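PDB 3PZL: agmatine ureohydrolase from Thermoplasma volcanium GSS1, which probably hydrolyses agmatine to putrescine and urea, as a manganese-binding member of the arginase family. Local coordinates for residues B[35-40]-B[295-300]; B[60-65]-B[87-92]; B[209-214]-B[258-263]; B[105-110]-B[128-133]. All blocks are in the same frame, centred on the assembly; numbering follows the deposited sequence.

Contact 1 (B[35-40]-B[295-300]); sequences AKYVVF and ASREKY
The Y37 ring presents its hydroxyl edge to helix 281-303, where E298 lies close to the ring plane and R297 brings the edge of its guanidinium to the same oxygen. Ring and guanidinium are turned almost perpendicular, 88° apart, yet Y37 OH sits in the guanidinium plane and takes a nearly straight bond from R297 NH1 at 3.2 Å. That OH in turn donates to E298 OE2 at 2.9 Å, on the lone pair facing away from OE1. One phenol oxygen thus accepts from a cation and gives to an anion. Y37 opens strand 37-42 of the parallel sheet of the arginase fold, and the C-terminal helix packs across this end of it; F293, I294 and I116 also touch the tyrosine. With CG opposite the carbonyl carbon (chi1 -57°), the ring reaches from the strand to the helix. A phenylalanine in its place would lose the hydroxyl and probably leave R297 NH1 and E298 OE2 without the atom that links them. Beside the ring, the extended K36 runs toward the same glutamate, and its NZ makes a salt bridge to E298 OE1 at 3.3 Å, the hydrogen bond within it weak.

Contact 2 (B[60-65]-B[87-92]); sequences SIRGAY and LGDMEE
R62 reaches from its helix to the strand segment 87-92, where D89 takes the charged end. From CB the chain leaves with CG beside the backbone N, then runs straight through CG and CD to NE, chi2 being -177° and chi3 176°, which carries the guanidinium well clear of the helix backbone. NE makes a salt bridge to D86 OD2, on the same strand just ahead of residues 87-92. CZ comes within 3.1 Å of D89 OD1, because the two terminal nitrogens straddle that single oxygen: NH1 is 2.7 Å from OD1 and NH2 2.8 Å. Both bonds are bent, and OD1 lies near the guanidinium plane. Seen from the aspartate, NH1 arrives from above the carboxylate plane while NH2 comes nearly in line with the C-O bond, both on the same face. NH2 also approaches G88 O, at 3.1 Å. Two carboxylates, D86 and D89, therefore face the one buried guanidinium and probably stabilise its positive charge. At G88 the backbone angles would drive any CB into the carbonyl oxygen of L87. Helix 57-65, itself packed on helix 281-303 through I61 and A64, is thereby tied to strand 84-90, which neighbours strand 37-42; at D89 and M90 that strand pairs antiparallel with a strand of a second subunit, carrying the sheet across the interface.

Contact 3 (B[209-214]-B[258-263]); sequences GIDKYI and IERLSY
In the beta-alpha-beta unit that links the neighbouring parallel strands 223-229 and 265-271 of the arginase fold, helix 251-261 meets helix 202-220 through R260 and I214. R260 does not stretch away but folds back: bends at chi2 (-71°) and chi3 (-43°) curl its guanidinium over the isoleucine. I214 CG2 lies over one face of that group, 3.3 Å from R260 NH1, and also meets the base of the same side chain, 3.7 Å from R260 CB. The methyl thus nestles in the crook of the bent arginine. At the guanidinium edge, near its plane, stands D211 OD1, but at 3.9 Å from R260 NH1 it makes only a long salt bridge; the two flat groups are 71° apart. D211 has a stronger partner in R256, whose NE pairs with the same OD1, and R260 NH2 is held by E215 OE1, so acids of helix 202-220 lie along this side of the arginine. I214 CG2, placed opposite the backbone N of its own residue, also meets L261 CD1 at 4.1 Å.

Contact 4 (B[105-110]-B[128-133]); sequences SVVSAV and VGAVRA
Apolar contacts between V107, A130 and A133 carry this meeting of helix 96-112 with the end of helix 126-132. The two valine methyls divide the work: CG2 touches A130 CB at 3.7 Å, while CG1 reaches A133 CB, also at 3.7 Å. CG1 stands opposite the valine's backbone N (chi1 171°), which turns both methyls toward the neighbouring helix with the two alanines side by side before them. M111, one turn beyond V107, also covers A133. Since the partners are single methyl groups, the backbones come close, with CA atoms of V107 and A130 only 5.6 Å apart. An alanine here would remove CG1 and CG2 and would probably open a gap facing A130 CB and A133 CB. In the arginase fold helix 96-112 precedes strand 116-121 in the chain and helix 126-132 follows it; between strand and second helix lies the manganese ligand H124, whose side chain is about 9 Å from that of A130. At the polar margin S108 rests its hydroxyl on A133, OG to CB 3.5 Å; this is a van der Waals touch, and the OG is weakly bonded to E104 O one turn back in its own helix. The ionic tie between the same helices is made by R132, whose NH1 forms a salt bridge with D101 OD1.

Contact 1 closes a long loop of chain within which the other three lie. It touches each of them: V39 O probably accepts a hydrogen bond from L87 N of contact 2 at 3.0 Å, S296 OG lies 2.8 Å from S262 OG of contact 3, and F40 CZ packs on V106 CG1 of contact 4 at 4.0 Å. Contacts 2 and 3 stand on opposite sides of the chain's centre, their centres about 27 Å apart. Contacts 2 and 4 come within about 5 Å at their nearest atoms without touching. Contact 4 lies nearest the metal site, with the A130 side chain about 13 Å from a bound manganese ion, whereas the other three lie away from the metal ligands.

Contact 1 (B[35-40]-B[295-300])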
loop_
_atom_site.group_PDB
_atom_site.type_symbol
_atom_site.label_atom_id
_atom_site.label_comp_id
_atom_site.label_asym_id
_atom_site.label_seq_id
_atom_site.Cartn_x
_atom_site.Cartn_y
_atom_site.Cartn_z
ATOM N N ALA B 35 -13.706 -36.303 -10.959
ATOM C CA ALA B 35 -13.162 -35.643 -9.772
ATOM C C ALA B 35 -13.757 -36.137 -8.462
ATOM O O ALA B 35 -14.964 -36.402 -8.397
ATOM C CB ALA B 35 -13.353 -34.158 -9.896
ATOM N N LYS B 36 -12.919 -36.246 -7.426
ATOM C CA LYS B 36 -13.388 -36.589 -6.063
ATOM C C LYS B 36 -13.668 -35.305 -5.330
ATOM O O LYS B 36 -14.646 -35.190 -4.578
ATOM C CB LYS B 36 -12.353 -37.377 -5.239
ATOM C CG LYS B 36 -11.872 -38.734 -5.806
ATOM C CD LYS B 36 -11.053 -39.476 -4.763
ATOM C CE LYS B 36 -10.099 -40.512 -5.372
ATOM N NZ LYS B 36 -9.110 -40.983 -4.325
ATOM N N TYR B 37 -12.779 -34.342 -5.548
ATOM C CA TYR B 37 -12.870 -33.028 -4.901
ATOM C C TYR B 37 -13.168 -31.926 -5.935
ATOM O O TYR B 37 -12.440 -31.730 -6.903
ATOM C CB TYR B 37 -11.589 -32.712 -4.115
ATOM C CG TYR B 37 -11.222 -33.733 -3.068
ATOM C CD1 TYR B 37 -11.797 -33.686 -1.793
ATOM C CD2 TYR B 37 -10.295 -34.732 -3.334
ATOM C CE1 TYR B 37 -11.451 -34.612 -0.814
ATOM C CE2 TYR B 37 -9.943 -35.665 -2.362
ATOM C CZ TYR B 37 -10.527 -35.595 -1.107
ATOM O OH TYR B 37 -10.211 -36.507 -0.122
ATOM N N VAL B 38 -14.259 -31.218 -5.720
ATOM C CA VAL B 38 -14.692 -30.247 -6.670
ATOM C C VAL B 38 -14.674 -28.871 -6.016
ATOM O O VAL B 38 -15.473 -28.557 -5.120
ATOM C CB VAL B 38 -16.080 -30.606 -7.182
ATOM C CG1 VAL B 38 -16.514 -29.631 -8.242
ATOM C CG2 VAL B 38 -16.056 -31.997 -7.739
ATOM N N VAL B 39 -13.727 -28.066 -6.478
ATOM C CA VAL B 39 -13.459 -26.741 -5.946
ATOM C C VAL B 39 -14.175 -25.741 -6.820
ATOM O O VAL B 39 -14.088 -25.814 -8.052
ATOM C CB VAL B 39 -11.950 -26.437 -5.986
ATOM C CG1 VAL B 39 -11.691 -24.959 -5.828
ATOM C CG2 VAL B 39 -11.227 -27.247 -4.935
ATOM N N PHE B 40 -14.887 -24.816 -6.183
ATOM C CA PHE B 40 -15.619 -23.797 -6.902
ATOM C C PHE B 40 -15.744 -22.509 -6.104
ATOM O O PHE B 40 -15.827 -22.522 -4.884
ATOM C CB PHE B 40 -17.000 -24.313 -7.359
ATOM C CG PHE B 40 -17.906 -24.729 -6.235
ATOM C CD1 PHE B 40 -17.915 -26.037 -5.780
ATOM C CD2 PHE B 40 -18.754 -23.804 -5.634
ATOM C CE1 PHE B 40 -18.748 -26.410 -4.734
ATOM C CE2 PHE B 40 -19.584 -24.177 -4.608
ATOM C CZ PHE B 40 -19.586 -25.476 -4.157
ATOM N N ALA B 295 -5.347 -33.396 1.511
ATOM C CA ALA B 295 -4.225 -34.276 1.791
ATOM C C ALA B 295 -4.486 -35.159 2.994
ATOM O O ALA B 295 -4.299 -36.363 2.923
ATOM C CB ALA B 295 -2.892 -33.491 1.947
ATOM N N SER B 296 -4.908 -34.579 4.103
ATOM C CA SER B 296 -5.090 -35.384 5.306
ATOM C C SER B 296 -6.233 -36.379 5.145
ATOM O O SER B 296 -6.233 -37.450 5.761
ATOM C CB SER B 296 -5.344 -34.520 6.525
ATOM O OG SER B 296 -6.602 -33.911 6.404
ATOM N N ARG B 297 -7.215 -36.030 4.325
ATOM C CA ARG B 297 -8.286 -36.966 4.023
ATOM C C ARG B 297 -7.798 -38.126 3.155
ATOM O O ARG B 297 -8.202 -39.270 3.370
ATOM C CB ARG B 297 -9.452 -36.256 3.335
ATOM C CG ARG B 297 -10.656 -37.125 3.156
ATOM C CD ARG B 297 -11.874 -36.292 2.828
ATOM N NE ARG B 297 -13.112 -37.071 2.923
ATOM C CZ ARG B 297 -13.549 -37.873 1.964
ATOM N NH1 ARG B 297 -12.851 -37.977 0.845
ATOM N NH2 ARG B 297 -14.682 -38.550 2.108
ATOM N N GLU B 298 -6.930 -37.833 2.188
ATOM C CA GLU B 298 -6.383 -38.862 1.333
ATOM C C GLU B 298 -5.496 -39.786 2.126
ATOM O O GLU B 298 -5.442 -40.988 1.828
ATOM C CB GLU B 298 -5.603 -38.265 0.148
ATOM C CG GLU B 298 -6.475 -37.661 -0.964
ATOM C CD GLU B 298 -7.425 -38.668 -1.601
ATOM O OE1 GLU B 298 -6.956 -39.652 -2.178
ATOM O OE2 GLU B 298 -8.645 -38.471 -1.554
ATOM N N LYS B 299 -4.797 -39.229 3.122
ATOM C CA LYS B 299 -3.937 -40.016 4.031
ATOM C C LYS B 299 -4.762 -41.036 4.783
ATOM O O LYS B 299 -4.294 -42.134 5.043
ATOM C CB LYS B 299 -3.222 -39.138 5.047
ATOM C CG LYS B 299 -2.105 -39.825 5.815
ATOM C CD LYS B 299 -1.891 -39.160 7.200
ATOM C CE LYS B 299 -0.407 -39.122 7.636
ATOM N NZ LYS B 299 0.086 -40.428 8.111
ATOM N N TYR B 300 -5.995 -40.673 5.123
ATOM C CA TYR B 300 -6.853 -41.568 5.857
ATOM C C TYR B 300 -7.263 -42.723 4.961
ATOM O O TYR B 300 -7.156 -43.883 5.365
ATOM C CB TYR B 300 -8.076 -40.845 6.456
ATOM C CG TYR B 300 -8.922 -41.753 7.317
ATOM C CD1 TYR B 300 -8.686 -41.874 8.675
ATOM C CD2 TYR B 300 -9.939 -42.516 6.761
ATOM C CE1 TYR B 300 -9.451 -42.731 9.456
ATOM C CE2 TYR B 300 -10.702 -43.367 7.524
ATOM C CZ TYR B 300 -10.460 -43.470 8.866
ATOM O OH TYR B 300 -11.238 -44.330 9.625
#

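Contact 2 (B[60-65]-B[87-92])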
loop_
_atom_site.group_PDB
_atom_site.type_symbol
_atom_site.label_atom_id
_atom_site.label_comp_id
_atom_site.label_asym_id
_atom_site.label_seq_id
_atom_site.Cartn_x
_atom_site.Cartn_y
_atom_site.Cartn_z
ATOM N N SER B 60 -7.925 -14.774 -5.773
ATOM C CA SER B 60 -6.628 -14.627 -5.126
ATOM C C SER B 60 -6.068 -15.962 -4.585
ATOM O O SER B 60 -4.831 -16.184 -4.585
ATOM C CB SER B 60 -6.659 -13.569 -4.032
ATOM O OG SER B 60 -7.548 -13.936 -2.993
ATOM N N ILE B 61 -6.971 -16.850 -4.163
ATOM C CA ILE B 61 -6.563 -18.179 -3.763
ATOM C C ILE B 61 -5.916 -18.975 -4.919
ATOM O O ILE B 61 -4.926 -19.670 -4.739
ATOM C CB ILE B 61 -7.717 -18.959 -3.053
ATOM C CG1 ILE B 61 -7.961 -18.369 -1.680
ATOM C CG2 ILE B 61 -7.394 -20.428 -2.857
ATOM C CD1 ILE B 61 -9.312 -18.701 -1.159
ATOM N N ARG B 62 -6.483 -18.881 -6.102
ATOM C CA ARG B 62 -5.909 -19.554 -7.262
ATOM C C ARG B 62 -4.514 -18.995 -7.566
ATOM O O ARG B 62 -3.635 -19.694 -8.037
ATOM C CB ARG B 62 -6.826 -19.367 -8.484
ATOM C CG ARG B 62 -8.222 -19.945 -8.333
ATOM C CD ARG B 62 -9.089 -19.814 -9.607
ATOM N NE ARG B 62 -10.384 -20.487 -9.421
ATOM C CZ ARG B 62 -11.527 -19.898 -9.031
ATOM N NH1 ARG B 62 -11.590 -18.592 -8.776
ATOM N NH2 ARG B 62 -12.620 -20.638 -8.864
ATOM N N GLY B 63 -4.323 -17.712 -7.296
ATOM C CA GLY B 63 -3.058 -17.066 -7.574
ATOM C C GLY B 63 -1.962 -17.443 -6.612
ATOM O O GLY B 63 -0.818 -17.577 -7.041
ATOM N N ALA B 64 -2.301 -17.600 -5.325
ATOM C CA ALA B 64 -1.335 -18.007 -4.302
ATOM C C ALA B 64 -0.963 -19.476 -4.446
ATOM O O ALA B 64 0.147 -19.887 -4.056
ATOM C CB ALA B 64 -1.908 -17.789 -2.980
ATOM N N TYR B 65 -1.875 -20.284 -5.003
ATOM C CA TYR B 65 -1.641 -21.700 -5.028
ATOM C C TYR B 65 -0.372 -22.021 -5.806
ATOM O O TYR B 65 0.289 -23.002 -5.513
ATOM C CB TYR B 65 -2.817 -22.437 -5.615
ATOM C CG TYR B 65 -2.814 -23.931 -5.330
ATOM C CD1 TYR B 65 -3.571 -24.477 -4.274
ATOM C CD2 TYR B 65 -2.083 -24.788 -6.114
ATOM C CE1 TYR B 65 -3.581 -25.847 -4.022
ATOM C CE2 TYR B 65 -2.086 -26.160 -5.876
ATOM C CZ TYR B 65 -2.825 -26.684 -4.831
ATOM O OH TYR B 65 -2.782 -28.036 -4.646
ATOM N N LEU B 87 -14.110 -25.847 -11.019
ATOM C CA LEU B 87 -15.143 -25.360 -11.944
ATOM C C LEU B 87 -15.017 -23.880 -12.348
ATOM O O LEU B 87 -15.589 -23.487 -13.368
ATOM C CB LEU B 87 -16.546 -25.634 -11.396
ATOM C CG LEU B 87 -16.803 -27.072 -10.980
ATOM C CD1 LEU B 87 -18.220 -27.194 -10.485
ATOM C CD2 LEU B 87 -16.534 -28.035 -12.118
ATOM N N GLY B 88 -14.273 -23.088 -11.563
ATOM C CA GLY B 88 -14.257 -21.643 -11.709
ATOM C C GLY B 88 -15.245 -20.920 -10.790
ATOM O O GLY B 88 -15.499 -21.332 -9.665
ATOM N N ASP B 89 -15.781 -19.811 -11.264
ATOM C CA ASP B 89 -16.583 -18.909 -10.445
ATOM C C ASP B 89 -17.982 -18.732 -10.992
ATOM O O ASP B 89 -18.222 -18.914 -12.188
ATOM C CB ASP B 89 -15.922 -17.534 -10.384
ATOM C CG ASP B 89 -14.810 -17.441 -9.317
ATOM O OD1 ASP B 89 -14.326 -18.482 -8.784
ATOM O OD2 ASP B 89 -14.420 -16.296 -9.014
HETATM N N MSE B 90 -18.901 -18.378 -10.106
HETATM C CA MSE B 90 -20.285 -18.173 -10.466
HETATM C C MSE B 90 -20.398 -16.705 -10.790
HETATM O O MSE B 90 -19.608 -15.926 -10.291
HETATM C CB MSE B 90 -21.161 -18.556 -9.276
HETATM C CG MSE B 90 -22.595 -18.097 -9.324
HETATM SE SE MSE B 90 -23.452 -18.282 -7.554
HETATM C CE MSE B 90 -25.128 -17.297 -7.915
ATOM N N GLU B 91 -21.368 -16.324 -11.629
ATOM C CA GLU B 91 -21.682 -14.900 -11.898
ATOM C C GLU B 91 -21.827 -14.144 -10.590
ATOM O O GLU B 91 -22.213 -14.702 -9.556
ATOM C CB GLU B 91 -23.010 -14.719 -12.664
ATOM C CG GLU B 91 -23.073 -15.245 -14.103
ATOM C CD GLU B 91 -24.501 -15.757 -14.447
ATOM O OE1 GLU B 91 -25.474 -15.196 -13.877
ATOM O OE2 GLU B 91 -24.658 -16.715 -15.271
ATOM N N GLU B 92 -21.522 -12.864 -10.638
ATOM C CA GLU B 92 -21.758 -12.040 -9.507
ATOM C C GLU B 92 -23.246 -11.691 -9.475
ATOM O O GLU B 92 -23.900 -11.592 -10.521
ATOM C CB GLU B 92 -20.901 -10.797 -9.624
ATOM C CG GLU B 92 -19.400 -11.069 -9.480
ATOM C CD GLU B 92 -18.624 -9.788 -9.129
ATOM O OE1 GLU B 92 -18.867 -8.725 -9.777
ATOM O OE2 GLU B 92 -17.772 -9.836 -8.198
#

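Contact 3 (B[209-214]-B[258-263])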
loop_
_atom_site.group_PDB
_atom_site.type_symbol
_atom_site.label_atom_id
_atom_site.label_comp_id
_atom_site.label_asym_id
_atom_site.label_seq_id
_atom_site.Cartn_x
_atom_site.Cartn_y
_atom_site.Cartn_z
ATOM N N GLY B 209 -6.360 -26.303 25.072
ATOM C CA GLY B 209 -5.937 -26.912 23.815
ATOM C C GLY B 209 -7.133 -27.154 22.897
ATOM O O GLY B 209 -8.288 -27.281 23.356
ATOM N N ILE B 210 -6.856 -27.220 21.596
ATOM C CA ILE B 210 -7.887 -27.429 20.590
ATOM C C ILE B 210 -8.354 -28.877 20.581
ATOM O O ILE B 210 -9.552 -29.144 20.403
ATOM C CB ILE B 210 -7.415 -26.952 19.170
ATOM C CG1 ILE B 210 -8.500 -27.144 18.089
ATOM C CG2 ILE B 210 -6.120 -27.644 18.760
ATOM C CD1 ILE B 210 -9.749 -26.261 18.233
ATOM N N ASP B 211 -7.415 -29.805 20.786
ATOM C CA ASP B 211 -7.725 -31.246 20.790
ATOM C C ASP B 211 -8.950 -31.646 21.620
ATOM O O ASP B 211 -9.810 -32.380 21.128
ATOM C CB ASP B 211 -6.519 -32.071 21.213
ATOM C CG ASP B 211 -5.599 -32.396 20.043
ATOM O OD1 ASP B 211 -6.011 -32.253 18.874
ATOM O OD2 ASP B 211 -4.456 -32.819 20.286
ATOM N N LYS B 212 -9.044 -31.152 22.854
ATOM C CA LYS B 212 -10.220 -31.404 23.689
ATOM C C LYS B 212 -11.494 -31.260 22.871
ATOM O O LYS B 212 -12.217 -32.218 22.699
ATOM C CB LYS B 212 -10.239 -30.447 24.888
ATOM C CG LYS B 212 -11.537 -30.393 25.688
ATOM C CD LYS B 212 -11.335 -29.564 26.940
ATOM C CE LYS B 212 -12.365 -29.897 28.041
ATOM N NZ LYS B 212 -13.656 -29.194 27.792
ATOM N N TYR B 213 -11.731 -30.065 22.338
ATOM C CA TYR B 213 -12.928 -29.748 21.548
ATOM C C TYR B 213 -13.041 -30.526 20.238
ATOM O O TYR B 213 -14.137 -30.820 19.783
ATOM C CB TYR B 213 -13.008 -28.235 21.336
ATOM C CG TYR B 213 -12.878 -27.518 22.669
ATOM C CD1 TYR B 213 -13.963 -27.447 23.560
ATOM C CD2 TYR B 213 -11.657 -26.950 23.059
ATOM C CE1 TYR B 213 -13.839 -26.828 24.762
ATOM C CE2 TYR B 213 -11.531 -26.327 24.256
ATOM C CZ TYR B 213 -12.621 -26.279 25.102
ATOM O OH TYR B 213 -12.502 -25.666 26.312
ATOM N N ILE B 214 -11.894 -30.874 19.660
ATOM C CA ILE B 214 -11.845 -31.820 18.525
ATOM C C ILE B 214 -12.343 -33.237 18.911
ATOM O O ILE B 214 -13.142 -33.837 18.173
ATOM C CB ILE B 214 -10.436 -31.914 17.953
ATOM C CG1 ILE B 214 -10.000 -30.541 17.436
ATOM C CG2 ILE B 214 -10.390 -32.931 16.855
ATOM C CD1 ILE B 214 -8.585 -30.496 16.912
ATOM N N ILE B 258 -8.781 -29.599 10.997
ATOM C CA ILE B 258 -9.051 -30.138 9.691
ATOM C C ILE B 258 -8.396 -31.491 9.530
ATOM O O ILE B 258 -9.049 -32.460 9.145
ATOM C CB ILE B 258 -8.589 -29.155 8.600
ATOM C CG1 ILE B 258 -9.369 -27.826 8.735
ATOM C CG2 ILE B 258 -8.770 -29.757 7.223
ATOM C CD1 ILE B 258 -8.855 -26.700 7.915
ATOM N N GLU B 259 -7.097 -31.547 9.803
ATOM C CA GLU B 259 -6.321 -32.800 9.871
ATOM C C GLU B 259 -7.214 -33.927 10.465
ATOM O O GLU B 259 -7.456 -34.953 9.836
ATOM C CB GLU B 259 -5.155 -32.538 10.828
ATOM C CG GLU B 259 -3.870 -33.194 10.549
ATOM C CD GLU B 259 -2.843 -32.976 11.672
ATOM O OE1 GLU B 259 -3.208 -32.896 12.863
ATOM O OE2 GLU B 259 -1.641 -32.882 11.364
ATOM N N ARG B 260 -7.726 -33.673 11.670
ATOM C CA ARG B 260 -8.422 -34.646 12.482
ATOM C C ARG B 260 -9.855 -34.977 12.038
ATOM O O ARG B 260 -10.372 -36.019 12.391
ATOM C CB ARG B 260 -8.450 -34.121 13.914
ATOM C CG ARG B 260 -7.123 -34.197 14.655
ATOM C CD ARG B 260 -6.724 -35.634 15.010
ATOM N NE ARG B 260 -7.828 -36.451 15.533
ATOM C CZ ARG B 260 -8.448 -36.248 16.704
ATOM N NH1 ARG B 260 -8.113 -35.233 17.508
ATOM N NH2 ARG B 260 -9.441 -37.051 17.069
ATOM N N LEU B 261 -10.474 -34.104 11.260
ATOM C CA LEU B 261 -11.877 -34.240 10.921
ATOM C C LEU B 261 -12.222 -34.432 9.435
ATOM O O LEU B 261 -13.390 -34.598 9.092
ATOM C CB LEU B 261 -12.642 -33.035 11.468
ATOM C CG LEU B 261 -13.373 -33.173 12.793
ATOM C CD1 LEU B 261 -12.771 -34.215 13.719
ATOM C CD2 LEU B 261 -13.410 -31.844 13.482
ATOM N N SER B 262 -11.228 -34.400 8.557
ATOM C CA SER B 262 -11.499 -34.352 7.112
ATOM C C SER B 262 -11.938 -35.722 6.597
ATOM O O SER B 262 -12.588 -35.811 5.566
ATOM C CB SER B 262 -10.285 -33.882 6.342
ATOM O OG SER B 262 -9.220 -34.744 6.646
ATOM N N TYR B 263 -11.590 -36.777 7.321
ATOM C CA TYR B 263 -12.033 -38.119 6.973
ATOM C C TYR B 263 -13.551 -38.358 7.128
ATOM O O TYR B 263 -14.092 -39.272 6.546
ATOM C CB TYR B 263 -11.239 -39.149 7.787
ATOM C CG TYR B 263 -11.737 -39.389 9.196
ATOM C CD1 TYR B 263 -11.469 -38.478 10.217
ATOM C CD2 TYR B 263 -12.445 -40.558 9.517
ATOM C CE1 TYR B 263 -11.912 -38.700 11.513
ATOM C CE2 TYR B 263 -12.896 -40.806 10.817
ATOM C CZ TYR B 263 -12.630 -39.872 11.808
ATOM O OH TYR B 263 -13.074 -40.099 13.088
#

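Contact 4 (B[105-110]-B[128-133])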
loop_
_atom_site.group_PDB
_atom_site.type_symbol
_atom_site.label_atom_id
_atom_site.label_comp_id
_atom_site.label_asym_id
_atom_site.label_seq_id
_atom_site.Cartn_x
_atom_site.Cartn_y
_atom_site.Cartn_z
ATOM N N SER B 105 -28.318 -26.097 -4.654
ATOM C CA SER B 105 -28.356 -27.000 -5.815
ATOM C C SER B 105 -26.974 -27.578 -6.139
ATOM O O SER B 105 -26.816 -28.780 -6.387
ATOM C CB SER B 105 -28.888 -26.266 -7.062
ATOM O OG SER B 105 -30.028 -25.471 -6.748
ATOM N N VAL B 106 -25.976 -26.704 -6.150
ATOM C CA VAL B 106 -24.628 -27.102 -6.485
ATOM C C VAL B 106 -24.061 -28.058 -5.429
ATOM O O VAL B 106 -23.389 -29.045 -5.771
ATOM C CB VAL B 106 -23.736 -25.874 -6.670
ATOM C CG1 VAL B 106 -22.320 -26.304 -7.009
ATOM C CG2 VAL B 106 -24.322 -24.936 -7.762
ATOM N N VAL B 107 -24.352 -27.780 -4.156
ATOM C CA VAL B 107 -23.934 -28.656 -3.061
ATOM C C VAL B 107 -24.641 -30.034 -3.093
ATOM O O VAL B 107 -23.958 -31.079 -3.095
ATOM C CB VAL B 107 -24.042 -27.932 -1.687
ATOM C CG1 VAL B 107 -23.826 -28.871 -0.545
ATOM C CG2 VAL B 107 -22.988 -26.842 -1.600
ATOM N N SER B 108 -25.986 -30.029 -3.138
ATOM C CA SER B 108 -26.789 -31.265 -3.311
ATOM C C SER B 108 -26.238 -32.104 -4.440
ATOM O O SER B 108 -25.861 -33.261 -4.227
ATOM C CB SER B 108 -28.263 -30.980 -3.620
ATOM O OG SER B 108 -28.985 -30.543 -2.480
ATOM N N ALA B 109 -26.174 -31.498 -5.630
ATOM C CA ALA B 109 -25.714 -32.167 -6.847
ATOM C C ALA B 109 -24.381 -32.894 -6.629
ATOM O O ALA B 109 -24.283 -34.102 -6.868
ATOM C CB ALA B 109 -25.624 -31.178 -7.987
ATOM N N VAL B 110 -23.380 -32.163 -6.132
ATOM C CA VAL B 110 -22.038 -32.711 -5.971
ATOM C C VAL B 110 -21.999 -33.824 -4.915
ATOM O O VAL B 110 -21.253 -34.789 -5.044
ATOM C CB VAL B 110 -21.031 -31.577 -5.658
ATOM C CG1 VAL B 110 -19.634 -32.106 -5.342
ATOM C CG2 VAL B 110 -20.980 -30.622 -6.817
ATOM N N VAL B 128 -25.026 -21.106 4.386
ATOM C CA VAL B 128 -26.429 -21.439 4.555
ATOM C C VAL B 128 -26.881 -22.411 3.446
ATOM O O VAL B 128 -27.489 -23.453 3.721
ATOM C CB VAL B 128 -27.306 -20.157 4.593
ATOM C CG1 VAL B 128 -28.776 -20.483 4.668
ATOM C CG2 VAL B 128 -26.894 -19.262 5.760
ATOM N N GLY B 129 -26.548 -22.084 2.201
ATOM C CA GLY B 129 -26.914 -22.899 1.068
ATOM C C GLY B 129 -26.518 -24.318 1.336
ATOM O O GLY B 129 -27.367 -25.198 1.450
ATOM N N ALA B 130 -25.221 -24.531 1.479
ATOM C CA ALA B 130 -24.670 -25.845 1.721
ATOM C C ALA B 130 -25.365 -26.576 2.891
ATOM O O ALA B 130 -25.594 -27.782 2.812
ATOM C CB ALA B 130 -23.170 -25.741 1.924
ATOM N N VAL B 131 -25.750 -25.848 3.941
ATOM C CA VAL B 131 -26.403 -26.469 5.105
ATOM C C VAL B 131 -27.802 -27.027 4.793
ATOM O O VAL B 131 -28.243 -27.954 5.445
ATOM C CB VAL B 131 -26.504 -25.514 6.304
ATOM C CG1 VAL B 131 -26.989 -26.271 7.544
ATOM C CG2 VAL B 131 -25.162 -24.859 6.590
ATOM N N ARG B 132 -28.486 -26.464 3.798
ATOM C CA ARG B 132 -29.809 -26.950 3.393
ATOM C C ARG B 132 -29.667 -28.327 2.773
ATOM O O ARG B 132 -30.623 -29.092 2.753
ATOM C CB ARG B 132 -30.469 -26.025 2.358
ATOM C CG ARG B 132 -30.996 -24.697 2.874
ATOM C CD ARG B 132 -31.444 -23.830 1.703
ATOM N NE ARG B 132 -31.872 -22.487 2.095
ATOM C CZ ARG B 132 -32.263 -21.539 1.245
ATOM N NH1 ARG B 132 -32.304 -21.767 -0.064
ATOM N NH2 ARG B 132 -32.608 -20.356 1.710
ATOM N N ALA B 133 -28.480 -28.636 2.260
ATOM C CA ALA B 133 -28.282 -29.871 1.539
ATOM C C ALA B 133 -27.914 -31.084 2.426
ATOM O O ALA B 133 -27.926 -32.246 1.979
ATOM C CB ALA B 133 -27.301 -29.652 0.433
#